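Long-range contacts in carbohydrate esterase family 2 (CE2) (Chaetomium olivicolor, PDB 4XVH), which probably removes acetyl groups from xylan or related plant polysaccharides, using an SGNH-type esterase domain joined to a jelly-roll carbohydrate-binding domain: residues T41-D45 and A135-P141; S83-Y87 and V159-G163; Y123-F129 and V301-P307. All blocks are in the same frame, centred on the assembly; numbering follows the deposited sequence.

Contact 1 of 3, residues T41-D45 and A135-P141; sequences TNSVD and AALEDNP
A135, S43 and D45 carry this junction between the N-terminal jelly-roll domain and the esterase domain. Residues 41-45 are extended, entering strand 44-48 at V44; 135-137 take helical backbone angles, E138 and D139 open into loop, and N140-P141 start a 3-10 turn. The two segments advance in the same sense, with CA atoms 5.1 Å apart for N42-A135, 5.2 Å for S43-A136 and 8.0 Å for D45-P141. A135 points its methyl at the extended chain, CB lying 3.5 Å from N42 N and 3.6 Å from T41 C. S43, in the p rotamer, donates from OG to A135 O at 2.8 Å. D45 (m rotamer) brings OD2 to 3.4 Å from P141 CG. One water accepts from A135 N (2.8 Å) and bonds T41 OG1 (2.7 Å); another donates to D45 OD2 (2.5 Å) and D139 OD1 (2.8 Å), carboxylate oxygens 4.3 Å apart. R82 forms a salt bridge to D45 OD1 and a hydrogen bond to A136 O. One direct hydrogen bond and two bridging waters thus flank the packing of the A135 methyl and the P141 ring, a mixed interface in which two acids share a water and D45 is paired with R82.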
loop_
_atom_site.group_PDB
_atom_site.type_symbol
_atom_site.label_atom_id
_atom_site.label_comp_id
_atom_site.label_asym_id
_atom_site.label_seq_id
_atom_site.Cartn_x
_atom_site.Cartn_y
_atom_site.Cartn_z
ATOM N N THR A 41 12.155 -0.219 -12.739
ATOM C CA THR A 41 11.302 0.881 -13.170
ATOM C C THR A 41 10.490 1.343 -11.964
ATOM O O THR A 41 10.256 0.577 -11.029
ATOM C CB THR A 41 10.363 0.497 -14.364
ATOM O OG1 THR A 41 9.668 -0.711 -14.055
ATOM C CG2 THR A 41 11.141 0.332 -15.694
ATOM N N ASN A 42 10.110 2.613 -11.978
ATOM C CA ASN A 42 9.501 3.262 -10.821
ATOM C C ASN A 42 8.603 4.369 -11.303
ATOM O O ASN A 42 8.804 4.866 -12.415
ATOM C CB ASN A 42 10.563 3.869 -9.892
ATOM C CG ASN A 42 11.554 2.855 -9.406
ATOM O OD1 ASN A 42 11.317 2.171 -8.412
ATOM N ND2 ASN A 42 12.664 2.717 -10.129
ATOM N N SER A 43 7.659 4.812 -10.474
ATOM C CA SER A 43 7.049 6.116 -10.754
ATOM C C SER A 43 6.669 6.732 -9.434
ATOM O O SER A 43 6.449 6.024 -8.458
ATOM C CB SER A 43 5.835 6.023 -11.686
ATOM O OG SER A 43 4.756 5.344 -11.089
ATOM N N VAL A 44 6.631 8.051 -9.414
ATOM C CA VAL A 44 6.354 8.792 -8.211
ATOM C C VAL A 44 5.408 9.906 -8.569
ATOM O O VAL A 44 5.375 10.351 -9.739
ATOM C CB VAL A 44 7.652 9.418 -7.582
ATOM C CG1 VAL A 44 8.680 8.345 -7.211
ATOM C CG2 VAL A 44 8.257 10.436 -8.562
ATOM N N ASP A 45 4.653 10.346 -7.566
ATOM C CA ASP A 45 3.912 11.607 -7.595
ATOM C C ASP A 45 4.740 12.678 -6.919
ATOM O O ASP A 45 5.188 12.463 -5.788
ATOM C CB ASP A 45 2.587 11.493 -6.837
ATOM C CG ASP A 45 1.491 10.840 -7.635
ATOM O OD1 ASP A 45 1.701 10.504 -8.826
ATOM O OD2 ASP A 45 0.381 10.707 -7.066
ATOM N N ALA A 135 5.226 0.117 -13.907
ATOM C CA ALA A 135 5.380 0.978 -12.733
ATOM C C ALA A 135 4.616 2.286 -12.971
ATOM O O ALA A 135 3.969 2.805 -12.061
ATOM C CB ALA A 135 6.877 1.283 -12.447
ATOM N N ALA A 136 4.690 2.811 -14.201
ATOM C CA ALA A 136 4.051 4.102 -14.503
ATOM C C ALA A 136 2.522 4.046 -14.310
ATOM O O ALA A 136 1.920 5.034 -13.915
ATOM C CB ALA A 136 4.386 4.547 -15.927
ATOM N N LEU A 137 1.910 2.886 -14.550
ATOM C CA LEU A 137 0.441 2.766 -14.449
ATOM C C LEU A 137 -0.032 2.461 -13.030
ATOM O O LEU A 137 -1.215 2.611 -12.705
ATOM C CB LEU A 137 -0.079 1.701 -15.405
ATOM C CG LEU A 137 0.010 2.127 -16.891
ATOM C CD1 LEU A 137 -0.538 1.051 -17.822
ATOM C CD2 LEU A 137 -0.745 3.449 -17.149
ATOM N N GLU A 138 0.883 1.993 -12.185
ATOM C CA GLU A 138 0.539 1.776 -10.792
ATOM C C GLU A 138 0.294 3.126 -10.132
ATOM O O GLU A 138 0.943 4.114 -10.485
ATOM C CB GLU A 138 1.654 0.989 -10.083
ATOM C CG GLU A 138 1.841 -0.369 -10.716
ATOM C CD GLU A 138 2.613 -1.308 -9.829
ATOM O OE1 GLU A 138 3.540 -0.803 -9.150
ATOM O OE2 GLU A 138 2.281 -2.534 -9.806
ATOM N N ASP A 139 -0.607 3.182 -9.157
ATOM C CA ASP A 139 -0.934 4.484 -8.586
ATOM C C ASP A 139 -1.327 4.337 -7.117
ATOM O O ASP A 139 -2.493 4.490 -6.766
ATOM C CB ASP A 139 -2.072 5.147 -9.390
ATOM C CG ASP A 139 -2.199 6.647 -9.134
ATOM O OD1 ASP A 139 -1.700 7.125 -8.092
ATOM O OD2 ASP A 139 -2.808 7.365 -9.988
ATOM N N ASN A 140 -0.346 4.027 -6.267
ATOM C CA ASN A 140 -0.643 3.798 -4.864
ATOM C C ASN A 140 -1.389 4.981 -4.237
ATOM O O ASN A 140 -2.247 4.747 -3.407
ATOM C CB ASN A 140 0.646 3.494 -4.061
ATOM C CG ASN A 140 0.347 3.095 -2.608
ATOM O OD1 ASN A 140 0.676 3.834 -1.662
ATOM N ND2 ASN A 140 -0.308 1.926 -2.427
ATOM N N PRO A 141 -1.057 6.246 -4.612
ATOM C CA PRO A 141 -1.767 7.363 -3.949
ATOM C C PRO A 141 -3.278 7.407 -4.238
ATOM O O PRO A 141 -4.003 8.190 -3.572
ATOM C CB PRO A 141 -1.086 8.612 -4.517
ATOM C CG PRO A 141 0.340 8.170 -4.848
ATOM C CD PRO A 141 0.163 6.714 -5.326
HETATM O O HOH W 1 7.402 -0.669 -15.486
HETATM O O HOH W 2 -1.807 9.961 -8.041
#

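Contact 2 of 3, residues S83-Y87 and V159-G163; sequences SEPAY and VAWSG. With PEU (2,5,8,11,14,17,20,23,26,29,32,35,38,41,44,47,50,53,56,59,62,65,68,71,74,77,80-heptacosaoxadooctacontan-82-ol), chain C.
Residues 83-87, the loop between jelly-roll strands 73-81 and 88-97, meet the end of edge strand 155-160 of the parallel esterase sheet, where the chain turns into the glycine-bearing loop characteristic of SGNH hydrolases. S83 and E84 are extended; P85-Y87 adopt helical angles, with Y87 N bonded to E84 O at 3.1 Å. V159-A160 are strand, W161 and S162 stay extended, and G163 has a positive phi (91°). The nearest CA atoms, of E84 and W161, are 6.6 Å apart. E84 (chi1 p, chi2 t) directs its carboxylate at S162: S162 N donates to E84 OE1 at 2.7 Å, nearly straight, and S162 OG to E84 OE2 at 2.6 Å. W161 (chi1 t, chi2 -48°) takes P85 over one ring face, P85 CG lying 4.1 Å from W161 CE3, while A86 CB is 3.8 Å from W161 NE1. Through A86 and Y87 the jelly-roll loop also lines the ligand groove. The PEU polyether lies over a face of the Y87 ring, with OAK 3.8 Å from Y87 CZ. G163 and N215 probably supply the oxyanion hole, as in SGNH relatives: N215 ND2 hydrogen-bonds PEU, and PEU OAW accepts from G163 N at 2.9 Å.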
loop_
_atom_site.group_PDB
_atom_site.type_symbol
_atom_site.label_atom_id
_atom_site.label_comp_id
_atom_site.label_asym_id
_atom_site.label_seq_id
_atom_site.Cartn_x
_atom_site.Cartn_y
_atom_site.Cartn_z
ATOM N N SER A 83 4.531 3.099 -7.203
ATOM C CA SER A 83 4.757 1.729 -7.648
ATOM C C SER A 83 5.392 0.851 -6.580
ATOM O O SER A 83 5.565 1.281 -5.429
ATOM C CB SER A 83 5.642 1.722 -8.913
ATOM O OG SER A 83 6.867 2.402 -8.675
ATOM N N GLU A 84 5.783 -0.366 -6.954
ATOM C CA GLU A 84 6.089 -1.385 -5.941
ATOM C C GLU A 84 7.478 -2.014 -6.122
ATOM O O GLU A 84 8.086 -1.901 -7.187
ATOM C CB GLU A 84 5.008 -2.478 -5.977
ATOM C CG GLU A 84 5.094 -3.329 -7.270
ATOM C CD GLU A 84 4.041 -4.427 -7.302
ATOM O OE1 GLU A 84 4.122 -5.352 -6.445
ATOM O OE2 GLU A 84 3.130 -4.337 -8.163
ATOM N N PRO A 85 7.978 -2.687 -5.083
ATOM C CA PRO A 85 9.344 -3.213 -5.146
ATOM C C PRO A 85 9.589 -4.183 -6.294
ATOM O O PRO A 85 10.713 -4.242 -6.798
ATOM C CB PRO A 85 9.518 -3.939 -3.800
ATOM C CG PRO A 85 8.321 -3.644 -2.994
ATOM C CD PRO A 85 7.407 -2.740 -3.727
ATOM N N ALA A 86 8.555 -4.903 -6.714
ATOM C CA ALA A 86 8.741 -5.927 -7.733
ATOM C C ALA A 86 9.263 -5.324 -9.033
ATOM O O ALA A 86 9.927 -6.013 -9.791
ATOM C CB ALA A 86 7.432 -6.682 -8.010
ATOM N N TYR A 87 8.953 -4.050 -9.287
ATOM C CA TYR A 87 9.363 -3.405 -10.536
ATOM C C TYR A 87 10.689 -2.656 -10.384
ATOM O O TYR A 87 11.418 -2.477 -11.354
ATOM C CB TYR A 87 8.279 -2.445 -11.041
ATOM C CG TYR A 87 7.096 -3.151 -11.680
ATOM C CD1 TYR A 87 7.129 -3.546 -13.018
ATOM C CD2 TYR A 87 5.957 -3.460 -10.930
ATOM C CE1 TYR A 87 6.052 -4.211 -13.592
ATOM C CE2 TYR A 87 4.868 -4.124 -11.509
ATOM C CZ TYR A 87 4.925 -4.494 -12.836
ATOM O OH TYR A 87 3.836 -5.160 -13.383
ATOM N N VAL A 159 2.337 -1.720 3.128
ATOM C CA VAL A 159 3.213 -2.861 2.976
ATOM C C VAL A 159 2.494 -3.850 2.097
ATOM O O VAL A 159 1.609 -4.562 2.564
ATOM C CB VAL A 159 3.574 -3.514 4.318
ATOM C CG1 VAL A 159 4.561 -4.662 4.072
ATOM C CG2 VAL A 159 4.227 -2.485 5.220
ATOM N N ALA A 160 2.863 -3.884 0.820
ATOM C CA ALA A 160 2.091 -4.658 -0.156
ATOM C C ALA A 160 2.947 -5.050 -1.320
ATOM O O ALA A 160 3.896 -4.344 -1.647
ATOM C CB ALA A 160 0.900 -3.864 -0.633
ATOM N N TRP A 161 2.612 -6.173 -1.962
ATOM C CA TRP A 161 3.466 -6.712 -3.017
ATOM C C TRP A 161 2.533 -7.511 -3.945
ATOM O O TRP A 161 1.781 -8.351 -3.468
ATOM C CB TRP A 161 4.568 -7.602 -2.405
ATOM C CG TRP A 161 5.604 -8.132 -3.346
ATOM C CD1 TRP A 161 5.402 -8.739 -4.561
ATOM C CD2 TRP A 161 7.030 -8.121 -3.134
ATOM N NE1 TRP A 161 6.628 -9.086 -5.123
ATOM C CE2 TRP A 161 7.633 -8.719 -4.263
ATOM C CE3 TRP A 161 7.852 -7.649 -2.101
ATOM C CZ2 TRP A 161 9.026 -8.866 -4.379
ATOM C CZ3 TRP A 161 9.234 -7.805 -2.215
ATOM C CH2 TRP A 161 9.803 -8.404 -3.343
ATOM N N SER A 162 2.562 -7.223 -5.242
ATOM C CA SER A 162 1.632 -7.886 -6.158
ATOM C C SER A 162 1.866 -9.396 -6.193
ATOM O O SER A 162 3.015 -9.849 -6.222
ATOM C CB SER A 162 1.747 -7.302 -7.564
ATOM O OG SER A 162 1.211 -5.984 -7.532
ATOM N N GLY A 163 0.771 -10.149 -6.177
ATOM C CA GLY A 163 0.812 -11.590 -6.341
ATOM C C GLY A 163 0.931 -12.320 -5.021
ATOM O O GLY A 163 0.842 -13.545 -4.991
HETATM C CAA PEU C . 14.013 -5.634 -10.760
HETATM O OAB PEU C . 13.223 -6.506 -11.586
HETATM C CAC PEU C . 13.712 -7.903 -11.582
HETATM C CAD PEU C . 12.991 -9.015 -12.433
HETATM O OAE PEU C . 12.983 -8.742 -13.855
HETATM C CAF PEU C . 12.233 -7.543 -14.227
HETATM C CAG PEU C . 10.696 -7.507 -14.188
HETATM O OAH PEU C . 10.033 -7.847 -12.960
HETATM C CAI PEU C . 8.605 -7.587 -13.052
HETATM C CAJ PEU C . 7.812 -8.186 -11.884
HETATM O OAK PEU C . 6.402 -7.855 -11.994
HETATM C CAL PEU C . 5.633 -8.767 -11.182
HETATM C CAM PEU C . 4.129 -8.525 -11.229
HETATM O OAN PEU C . 3.593 -9.684 -10.559
HETATM C CAO PEU C . 2.150 -9.762 -10.568
HETATM C CAP PEU C . 2.019 -11.251 -10.323
HETATM O OAQ PEU C . 0.802 -12.030 -10.228
HETATM C CAR PEU C . -0.169 -11.950 -11.319
HETATM C CAS PEU C . -1.119 -10.734 -11.459
HETATM O OAT PEU C . -2.064 -10.570 -10.328
HETATM C CAU PEU C . -1.473 -10.318 -9.017
HETATM C CAV PEU C . -2.549 -10.192 -7.917
HETATM O OAW PEU C . -2.076 -9.905 -6.577
#

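Contact 3 of 3, residues Y123-F129 and V301-P307; sequences YGLDGTF and VGCDYHP
Two irregular loops of the esterase domain pack here, 123-129 following helix 118-121 and 301-307 preceding helix 309-327. Their CA atoms approach to 4.4 Å at G124-C303 and 4.8 Å at G127-G302. Y123 (chi1 t) lays its ring face-to-face on H306, centroids 4.1 Å apart and planes at 30°, and its OH donates to D304 OD2 at 2.6 Å. A water spans Y123 O (2.9 Å) and P307 O (2.7 Å). G124, at positive phi, opens a type I turn to G127; its O accepts from G127 N at 2.9 Å and from C303 N at 3.2 Å, and G302 CA adds a CH...O contact at 3.3 Å. A side chain on G124 would strike C303 N. L125 CA passes 3.8 Å from P307 O. G127 CA sits 3.8 Å from C303 SG, which is disulfide-bonded to C131, and a CB at G127 would collide with that sulfur. F129 (chi1 t) packs CB 3.8 Å from V301 CG2, its N makes a weak 3.5 Å bond to V301 O, and its CZ reaches Y305 OH at 3.3 Å. H306 ND1 makes weak bonds to C303 O (3.2 Å) and D304 O (3.0 Å), while NE2 bonds S118 OG, the serine of the GDS motif. C303 holds the position, three before histidine, that is aspartate in many SGNH hydrolases. The chemistry is therefore consistent with a Ser-His pair whose imidazole is oriented by main-chain carbonyls and the Y123 ring instead of a carboxylate.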
loop_
_atom_site.group_PDB
_atom_site.type_symbol
_atom_site.label_atom_id
_atom_site.label_comp_id
_atom_site.label_asym_id
_atom_site.label_seq_id
_atom_site.Cartn_x
_atom_site.Cartn_y
_atom_site.Cartn_z
ATOM N N TYR A 123 -1.834 -1.804 -8.399
ATOM C CA TYR A 123 -1.565 -2.459 -9.689
ATOM C C TYR A 123 -2.551 -2.015 -10.762
ATOM O O TYR A 123 -3.765 -2.136 -10.561
ATOM C CB TYR A 123 -1.660 -3.981 -9.477
ATOM C CG TYR A 123 -1.286 -4.866 -10.645
ATOM C CD1 TYR A 123 -2.147 -5.009 -11.738
ATOM C CD2 TYR A 123 -0.091 -5.586 -10.637
ATOM C CE1 TYR A 123 -1.824 -5.820 -12.799
ATOM C CE2 TYR A 123 0.251 -6.422 -11.697
ATOM C CZ TYR A 123 -0.620 -6.531 -12.780
ATOM O OH TYR A 123 -0.307 -7.337 -13.851
ATOM N N GLY A 124 -2.067 -1.537 -11.909
ATOM C CA GLY A 124 -2.964 -1.338 -13.051
ATOM C C GLY A 124 -4.016 -0.245 -12.910
ATOM O O GLY A 124 -4.873 -0.078 -13.793
ATOM N N LEU A 125 -3.925 0.529 -11.821
ATOM C CA LEU A 125 -5.002 1.451 -11.439
ATOM C C LEU A 125 -5.272 2.513 -12.525
ATOM O O LEU A 125 -6.426 2.806 -12.851
ATOM C CB LEU A 125 -4.654 2.112 -10.095
ATOM C CG LEU A 125 -5.756 2.865 -9.340
ATOM C CD1 LEU A 125 -5.378 2.972 -7.837
ATOM C CD2 LEU A 125 -6.034 4.273 -9.942
ATOM N N ASP A 126 -4.202 3.082 -13.084
ATOM C CA ASP A 126 -4.354 4.132 -14.091
ATOM C C ASP A 126 -4.558 3.535 -15.475
ATOM O O ASP A 126 -4.662 4.278 -16.458
ATOM C CB ASP A 126 -3.112 5.051 -14.131
ATOM C CG ASP A 126 -3.056 6.052 -12.970
ATOM O OD1 ASP A 126 -3.795 5.907 -11.998
ATOM O OD2 ASP A 126 -2.237 6.999 -13.020
ATOM N N GLY A 127 -4.533 2.206 -15.584
ATOM C CA GLY A 127 -4.553 1.605 -16.912
ATOM C C GLY A 127 -5.973 1.516 -17.457
ATOM O O GLY A 127 -6.928 1.453 -16.696
ATOM N N THR A 128 -6.108 1.538 -18.778
ATOM C CA THR A 128 -7.386 1.303 -19.433
ATOM C C THR A 128 -7.394 -0.153 -19.897
ATOM O O THR A 128 -6.550 -0.519 -20.711
ATOM C CB THR A 128 -7.577 2.227 -20.664
ATOM O OG1 THR A 128 -7.312 3.595 -20.313
ATOM C CG2 THR A 128 -8.986 2.085 -21.243
ATOM N N PHE A 129 -8.287 -0.993 -19.380
ATOM C CA PHE A 129 -8.297 -2.388 -19.841
ATOM C C PHE A 129 -8.610 -2.423 -21.339
ATOM O O PHE A 129 -9.444 -1.666 -21.796
ATOM C CB PHE A 129 -9.310 -3.234 -19.064
ATOM C CG PHE A 129 -9.279 -4.694 -19.427
ATOM C CD1 PHE A 129 -10.004 -5.171 -20.506
ATOM C CD2 PHE A 129 -8.516 -5.585 -18.687
ATOM C CE1 PHE A 129 -9.967 -6.501 -20.841
ATOM C CE2 PHE A 129 -8.474 -6.919 -19.020
ATOM C CZ PHE A 129 -9.198 -7.378 -20.099
ATOM N N VAL A 301 -12.526 -1.910 -15.454
ATOM C CA VAL A 301 -11.368 -2.320 -14.682
ATOM C C VAL A 301 -10.075 -1.752 -15.275
ATOM O O VAL A 301 -10.075 -1.269 -16.416
ATOM C CB VAL A 301 -11.269 -3.878 -14.604
ATOM C CG1 VAL A 301 -12.421 -4.465 -13.820
ATOM C CG2 VAL A 301 -11.228 -4.483 -16.034
ATOM N N GLY A 302 -8.988 -1.844 -14.509
ATOM C CA GLY A 302 -7.674 -1.456 -14.989
ATOM C C GLY A 302 -6.953 -2.680 -15.535
ATOM O O GLY A 302 -7.611 -3.653 -15.918
ATOM N N CYS A 303 -5.618 -2.645 -15.572
ATOM C CA CYS A 303 -4.867 -3.737 -16.220
ATOM C C CYS A 303 -5.145 -5.042 -15.495
ATOM O O CYS A 303 -5.153 -5.081 -14.254
ATOM C CB CYS A 303 -3.361 -3.463 -16.221
ATOM S SG CYS A 303 -2.974 -1.865 -16.907
ATOM N N ASP A 304 -5.349 -6.108 -16.274
ATOM C CA ASP A 304 -5.472 -7.463 -15.710
ATOM C C ASP A 304 -6.609 -7.535 -14.693
ATOM O O ASP A 304 -6.479 -8.158 -13.629
ATOM C CB ASP A 304 -4.130 -7.893 -15.094
ATOM C CG ASP A 304 -3.026 -8.011 -16.152
ATOM O OD1 ASP A 304 -3.311 -8.607 -17.218
ATOM O OD2 ASP A 304 -1.899 -7.495 -15.932
ATOM N N TYR A 305 -7.726 -6.883 -15.034
ATOM C CA TYR A 305 -8.934 -6.860 -14.191
ATOM C C TYR A 305 -8.748 -6.301 -12.787
ATOM O O TYR A 305 -9.524 -6.646 -11.882
ATOM C CB TYR A 305 -9.542 -8.269 -14.098
ATOM C CG TYR A 305 -9.756 -8.856 -15.467
ATOM C CD1 TYR A 305 -10.896 -8.559 -16.196
ATOM C CD2 TYR A 305 -8.791 -9.661 -16.063
ATOM C CE1 TYR A 305 -11.081 -9.071 -17.473
ATOM C CE2 TYR A 305 -8.977 -10.174 -17.337
ATOM C CZ TYR A 305 -10.123 -9.867 -18.029
ATOM O OH TYR A 305 -10.318 -10.364 -19.298
ATOM N N HIS A 306 -7.761 -5.427 -12.585
ATOM C CA HIS A 306 -7.609 -4.828 -11.256
ATOM C C HIS A 306 -8.537 -3.640 -11.107
ATOM O O HIS A 306 -9.016 -3.095 -12.103
ATOM C CB HIS A 306 -6.155 -4.425 -10.974
ATOM C CG HIS A 306 -5.304 -5.593 -10.602
ATOM N ND1 HIS A 306 -5.030 -6.605 -11.494
ATOM C CD2 HIS A 306 -4.764 -5.971 -9.413
ATOM C CE1 HIS A 306 -4.295 -7.526 -10.889
ATOM N NE2 HIS A 306 -4.134 -7.169 -9.624
ATOM N N PRO A 307 -8.838 -3.267 -9.848
ATOM C CA PRO A 307 -9.771 -2.145 -9.665
ATOM C C PRO A 307 -9.248 -0.829 -10.262
ATOM O O PRO A 307 -8.043 -0.516 -10.171
ATOM C CB PRO A 307 -9.914 -2.059 -8.135
ATOM C CG PRO A 307 -9.663 -3.521 -7.646
ATOM C CD PRO A 307 -8.551 -3.978 -8.575
HETATM O O HOH W 3 -5.939 -1.529 -8.766
#

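From the N terminus, the chain passes 41-45 and 83-87 within the jelly-roll domain, then completes strands 88-97 and 100-102 before entering the esterase domain. Contact 1 closes its loop when 135-141 returns against the start of strand 44-48, and contact 2 when 159-163 leaves the edge of the parallel sheet. Contact 3 begins at 123-129, inside both of these spans, and closes much later, just before the C-terminal helix 309-327. Each pair of contacts therefore crosses and none nests. Contacts 1 and 2 join the two domains, whereas contact 3 is internal to the esterase. E138 touches E84 and Y123, and Y123 packs on S162, so the three meet beside the ligand groove.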